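Local coordinates for periplasmic binding protein (Pseudomonas aeruginosa, PDB 2R79) that binds heme in the periplasm and probably delivers it to an inner-membrane transporter for uptake, at residues Gln128-Pro142 and Leu252-Leu266. Numbering follows the deposited sequence.
Sequences QADWIAAAQKSQPAP and LAALSAAFYPSAKPL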
loop_
_atom_site.group_PDB
_atom_site.type_symbol
_atom_site.label_atom_id
_atom_site.label_comp_id
_atom_site.label_asym_id
_atom_site.label_seq_id
_atom_site.Cartn_x
_atom_site.Cartn_y
_atom_site.Cartn_z
ATOM N N GLN A 128 29.310 14.189 12.161
ATOM C CA GLN A 128 28.289 15.164 11.786
ATOM C C GLN A 128 28.893 16.571 11.840
ATOM O O GLN A 128 28.647 17.385 10.954
ATOM C CB GLN A 128 27.090 15.050 12.730
ATOM C CG GLN A 128 25.979 16.079 12.527
ATOM C CD GLN A 128 25.307 15.985 11.164
ATOM O OE1 GLN A 128 25.603 16.769 10.258
ATOM N NE2 GLN A 128 24.405 15.020 11.010
ATOM N N ALA A 129 29.702 16.835 12.864
ATOM C CA ALA A 129 30.351 18.135 13.039
ATOM C C ALA A 129 31.375 18.429 11.947
ATOM O O ALA A 129 31.515 19.568 11.512
ATOM C CB ALA A 129 31.023 18.210 14.408
ATOM N N ASP A 130 32.102 17.406 11.518
ATOM C CA ASP A 130 33.091 17.578 10.462
ATOM C C ASP A 130 32.413 17.865 9.128
ATOM O O ASP A 130 32.905 18.661 8.328
ATOM C CB ASP A 130 33.960 16.323 10.341
ATOM C CG ASP A 130 35.048 16.257 11.404
ATOM O OD1 ASP A 130 35.086 17.131 12.300
ATOM O OD2 ASP A 130 35.874 15.320 11.341
ATOM N N TRP A 131 31.281 17.208 8.885
ATOM C CA TRP A 131 30.530 17.403 7.647
ATOM C C TRP A 131 30.029 18.849 7.617
ATOM O O TRP A 131 30.072 19.522 6.583
ATOM C CB TRP A 131 29.348 16.437 7.610
ATOM C CG TRP A 131 28.488 16.538 6.399
ATOM C CD1 TRP A 131 28.604 15.814 5.251
ATOM C CD2 TRP A 131 27.359 17.403 6.217
ATOM N NE1 TRP A 131 27.615 16.170 4.365
ATOM C CE2 TRP A 131 26.836 17.144 4.932
ATOM C CE3 TRP A 131 26.737 18.372 7.014
ATOM C CZ2 TRP A 131 25.722 17.817 4.424
ATOM C CZ3 TRP A 131 25.623 19.046 6.507
ATOM C CH2 TRP A 131 25.130 18.763 5.224
ATOM N N ILE A 132 29.555 19.323 8.760
ATOM C CA ILE A 132 29.062 20.689 8.856
ATOM C C ILE A 132 30.183 21.700 8.605
ATOM O O ILE A 132 29.997 22.676 7.881
ATOM C CB ILE A 132 28.417 20.951 10.245
ATOM C CG1 ILE A 132 27.116 20.150 10.361
ATOM C CG2 ILE A 132 28.144 22.438 10.426
ATOM C CD1 ILE A 132 26.481 20.183 11.721
ATOM N N ALA A 133 31.349 21.463 9.199
ATOM C CA ALA A 133 32.484 22.360 9.022
ATOM C C ALA A 133 32.800 22.527 7.540
ATOM O O ALA A 133 33.039 23.638 7.064
ATOM C CB ALA A 133 33.706 21.813 9.762
ATOM N N ALA A 134 32.797 21.419 6.812
ATOM C CA ALA A 134 33.082 21.453 5.388
ATOM C C ALA A 134 31.967 22.157 4.618
ATOM O O ALA A 134 32.227 22.869 3.650
ATOM C CB ALA A 134 33.258 20.037 4.863
ATOM N N ALA A 135 30.727 21.951 5.049
ATOM C CA ALA A 135 29.577 22.555 4.392
ATOM C C ALA A 135 29.525 24.063 4.585
ATOM O O ALA A 135 29.022 24.781 3.727
ATOM C CB ALA A 135 28.291 21.924 4.916
ATOM N N GLN A 136 30.038 24.547 5.708
ATOM C CA GLN A 136 30.020 25.973 5.985
ATOM C C GLN A 136 31.070 26.758 5.200
ATOM O O GLN A 136 31.179 27.981 5.337
ATOM C CB GLN A 136 30.195 26.214 7.482
ATOM C CG GLN A 136 29.071 25.623 8.305
ATOM C CD GLN A 136 29.226 25.898 9.776
ATOM O OE1 GLN A 136 30.343 25.919 10.291
ATOM N NE2 GLN A 136 28.105 26.092 10.472
ATOM N N LYS A 137 31.840 26.059 4.377
ATOM C CA LYS A 137 32.853 26.719 3.573
ATOM C C LYS A 137 32.197 27.418 2.393
ATOM O O LYS A 137 32.704 28.424 1.903
ATOM C CB LYS A 137 33.893 25.709 3.077
ATOM C CG LYS A 137 34.998 25.431 4.085
ATOM C CD LYS A 137 35.771 26.707 4.390
ATOM C CE LYS A 137 36.955 26.441 5.294
ATOM N NZ LYS A 137 37.823 27.642 5.407
ATOM N N SER A 138 31.063 26.889 1.942
ATOM C CA SER A 138 30.350 27.490 0.822
ATOM C C SER A 138 29.018 28.136 1.248
ATOM O O SER A 138 28.349 28.778 0.434
ATOM C CB SER A 138 30.087 26.442 -0.263
ATOM O OG SER A 138 29.056 25.550 0.124
ATOM N N GLN A 139 28.634 27.970 2.514
ATOM C CA GLN A 139 27.383 28.539 3.017
ATOM C C GLN A 139 27.418 28.753 4.526
ATOM O O GLN A 139 27.810 27.865 5.282
ATOM C CB GLN A 139 26.199 27.627 2.678
ATOM C CG GLN A 139 24.857 28.172 3.167
ATOM C CD GLN A 139 23.743 27.139 3.155
ATOM O OE1 GLN A 139 23.347 26.643 2.102
ATOM N NE2 GLN A 139 23.231 26.815 4.333
ATOM N N PRO A 140 27.000 29.938 4.987
ATOM C CA PRO A 140 26.993 30.245 6.422
ATOM C C PRO A 140 25.819 29.575 7.142
ATOM O O PRO A 140 24.793 29.278 6.530
ATOM C CB PRO A 140 26.896 31.766 6.439
ATOM C CG PRO A 140 26.002 32.032 5.265
ATOM C CD PRO A 140 26.561 31.104 4.197
ATOM N N ALA A 141 25.978 29.340 8.441
ATOM C CA ALA A 141 24.939 28.703 9.241
ATOM C C ALA A 141 23.633 29.498 9.195
ATOM O O ALA A 141 23.617 30.700 9.447
ATOM C CB ALA A 141 25.415 28.561 10.670
ATOM N N PRO A 142 22.515 28.833 8.880
ATOM C CA PRO A 142 21.224 29.527 8.811
ATOM C C PRO A 142 20.534 29.744 10.165
ATOM O O PRO A 142 20.641 28.909 11.072
ATOM C CB PRO A 142 20.408 28.609 7.914
ATOM C CG PRO A 142 20.876 27.242 8.370
ATOM C CD PRO A 142 22.385 27.429 8.442
ATOM N N LEU A 252 19.830 14.190 12.811
ATOM C CA LEU A 252 20.741 15.288 12.512
ATOM C C LEU A 252 21.187 15.262 11.050
ATOM O O LEU A 252 21.370 16.317 10.428
ATOM C CB LEU A 252 21.975 15.223 13.420
ATOM C CG LEU A 252 21.762 15.380 14.931
ATOM C CD1 LEU A 252 23.083 15.211 15.637
ATOM C CD2 LEU A 252 21.171 16.740 15.252
ATOM N N ALA A 253 21.351 14.063 10.495
ATOM C CA ALA A 253 21.791 13.930 9.107
ATOM C C ALA A 253 20.757 14.494 8.154
ATOM O O ALA A 253 21.095 15.150 7.175
ATOM C CB ALA A 253 22.065 12.464 8.768
ATOM N N ALA A 254 19.491 14.231 8.443
ATOM C CA ALA A 254 18.410 14.720 7.607
ATOM C C ALA A 254 18.291 16.239 7.737
ATOM O O ALA A 254 18.213 16.944 6.730
ATOM C CB ALA A 254 17.102 14.045 8.003
ATOM N N LEU A 255 18.286 16.745 8.968
ATOM C CA LEU A 255 18.185 18.188 9.184
ATOM C C LEU A 255 19.338 18.973 8.570
ATOM O O LEU A 255 19.118 19.972 7.885
ATOM C CB LEU A 255 18.112 18.512 10.680
ATOM C CG LEU A 255 16.742 18.396 11.339
ATOM C CD1 LEU A 255 16.889 18.550 12.832
ATOM C CD2 LEU A 255 15.805 19.457 10.779
ATOM N N SER A 256 20.569 18.527 8.815
ATOM C CA SER A 256 21.728 19.235 8.287
ATOM C C SER A 256 21.723 19.238 6.766
ATOM O O SER A 256 22.202 20.188 6.147
ATOM C CB SER A 256 23.043 18.643 8.843
ATOM O OG SER A 256 23.256 17.301 8.443
ATOM N N ALA A 257 21.159 18.193 6.159
ATOM C CA ALA A 257 21.075 18.127 4.699
ATOM C C ALA A 257 20.090 19.199 4.216
ATOM O O ALA A 257 20.303 19.837 3.180
ATOM C CB ALA A 257 20.615 16.741 4.249
ATOM N N ALA A 258 19.014 19.399 4.975
ATOM C CA ALA A 258 18.012 20.414 4.637
ATOM C C ALA A 258 18.563 21.823 4.905
ATOM O O ALA A 258 18.206 22.774 4.211
ATOM C CB ALA A 258 16.749 20.196 5.452
ATOM N N PHE A 259 19.432 21.942 5.913
ATOM C CA PHE A 259 20.034 23.225 6.282
ATOM C C PHE A 259 21.154 23.666 5.329
ATOM O O PHE A 259 21.404 24.862 5.173
ATOM C CB PHE A 259 20.570 23.159 7.718
ATOM C CG PHE A 259 19.490 23.069 8.778
ATOM C CD1 PHE A 259 19.812 22.710 10.082
ATOM C CD2 PHE A 259 18.160 23.357 8.475
ATOM C CE1 PHE A 259 18.828 22.636 11.073
ATOM C CE2 PHE A 259 17.166 23.287 9.456
ATOM C CZ PHE A 259 17.503 22.926 10.758
ATOM N N TYR A 260 21.830 22.700 4.706
ATOM C CA TYR A 260 22.905 22.983 3.750
ATOM C C TYR A 260 22.600 22.181 2.495
ATOM O O TYR A 260 23.277 21.202 2.198
ATOM C CB TYR A 260 24.264 22.548 4.301
ATOM C CG TYR A 260 24.674 23.268 5.551
ATOM C CD1 TYR A 260 24.247 22.830 6.803
ATOM C CD2 TYR A 260 25.431 24.439 5.481
ATOM C CE1 TYR A 260 24.559 23.547 7.959
ATOM C CE2 TYR A 260 25.746 25.158 6.623
ATOM C CZ TYR A 260 25.307 24.708 7.859
ATOM O OH TYR A 260 25.631 25.412 8.994
ATOM N N PRO A 261 21.576 22.595 1.737
ATOM C CA PRO A 261 21.159 21.912 0.507
ATOM C C PRO A 261 22.213 21.775 -0.587
ATOM O O PRO A 261 22.079 20.930 -1.467
ATOM C CB PRO A 261 19.946 22.724 0.057
ATOM C CG PRO A 261 20.253 24.095 0.555
ATOM C CD PRO A 261 20.809 23.838 1.933
ATOM N N SER A 262 23.251 22.603 -0.531
ATOM C CA SER A 262 24.322 22.566 -1.526
ATOM C C SER A 262 25.486 21.682 -1.116
ATOM O O SER A 262 26.604 21.861 -1.595
ATOM C CB SER A 262 24.852 23.972 -1.796
ATOM O OG SER A 262 23.840 24.776 -2.361
ATOM N N ALA A 263 25.236 20.742 -0.217
ATOM C CA ALA A 263 26.283 19.830 0.217
ATOM C C ALA A 263 25.757 18.420 0.022
ATOM O O ALA A 263 24.560 18.182 0.190
ATOM C CB ALA A 263 26.616 20.066 1.677
ATOM N N LYS A 264 26.629 17.492 -0.356
ATOM C CA LYS A 264 26.200 16.110 -0.532
ATOM C C LYS A 264 25.827 15.637 0.872
ATOM O O LYS A 264 26.658 15.659 1.777
ATOM C CB LYS A 264 27.340 15.246 -1.088
ATOM C CG LYS A 264 26.880 13.868 -1.568
ATOM C CD LYS A 264 28.004 12.830 -1.558
ATOM C CE LYS A 264 29.173 13.226 -2.446
ATOM N NZ LYS A 264 30.258 12.195 -2.424
ATOM N N PRO A 265 24.571 15.218 1.074
ATOM C CA PRO A 265 24.115 14.752 2.387
ATOM C C PRO A 265 24.848 13.544 2.965
ATOM O O PRO A 265 25.534 12.821 2.249
ATOM C CB PRO A 265 22.625 14.478 2.155
ATOM C CG PRO A 265 22.554 14.156 0.702
ATOM C CD PRO A 265 23.475 15.172 0.092
ATOM N N LEU A 266 24.705 13.345 4.272
ATOM C CA LEU A 266 25.326 12.215 4.951
ATOM C C LEU A 266 24.506 10.953 4.708
ATOM O O LEU A 266 23.310 11.025 4.415
ATOM C CB LEU A 266 25.412 12.461 6.460
ATOM C CG LEU A 266 26.609 13.193 7.056
ATOM C CD1 LEU A 266 26.502 13.153 8.569
ATOM C CD2 LEU A 266 27.900 12.528 6.622
HETATM O O HOH W 1 29.056 22.370 0.074
HETATM O O HOH W 2 24.357 24.486 1.170
#
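Trp131 reaches from helix 128-135 to Ser256 on the facing helix and to Ala263, Lys264 and Leu266 in the loop after it. Its CG stands anti to the backbone N (chi1 180°), which sends the indole across to the other segment. From CB outward, CG and CD1 come first, against Leu266, whose CG sits over the five-membered ring 4.0 Å from its centroid; on the opposite face Ala135 CB lies toward the rim of the six-membered ring. Next, NE1 donates to Lys264 O at 2.8 Å, the acceptor lying in the ring plane, a bond that, with the packing on both faces, should restrain rotation of the indole. Farther out, CZ2 touches Ala263 CB, CZ3 meets Ser256 CB, and CH2 ends 3.4 Å from Ser256 O.

The segments 128-135 and 252-259 run nearly parallel (4°), their axes no closer than 11.2 Å. Helix 111-135 is the long connecting helix that joins the two lobes in this class of periplasmic binding protein, and here its C-terminal end packs on the C-terminal lobe.

Tyr260, the first residue beyond helix 252-259, rests the CG-CD2 side of its ring against Ala135 CB and carries its OH on to Gln136, receiving NE2 at 3.0 Å; the OH is also hydrogen-bonded to Gly172 O. The Gln139 side chain crosses that of Tyr260 at a slant, amide and ring planes 15° apart, with NE2 close to CD2 and giving a 2.8 Å bond to Phe259 O. On the other branch, Gln139 OE1 takes a bond from a water that in turn accepts from Ser262 N.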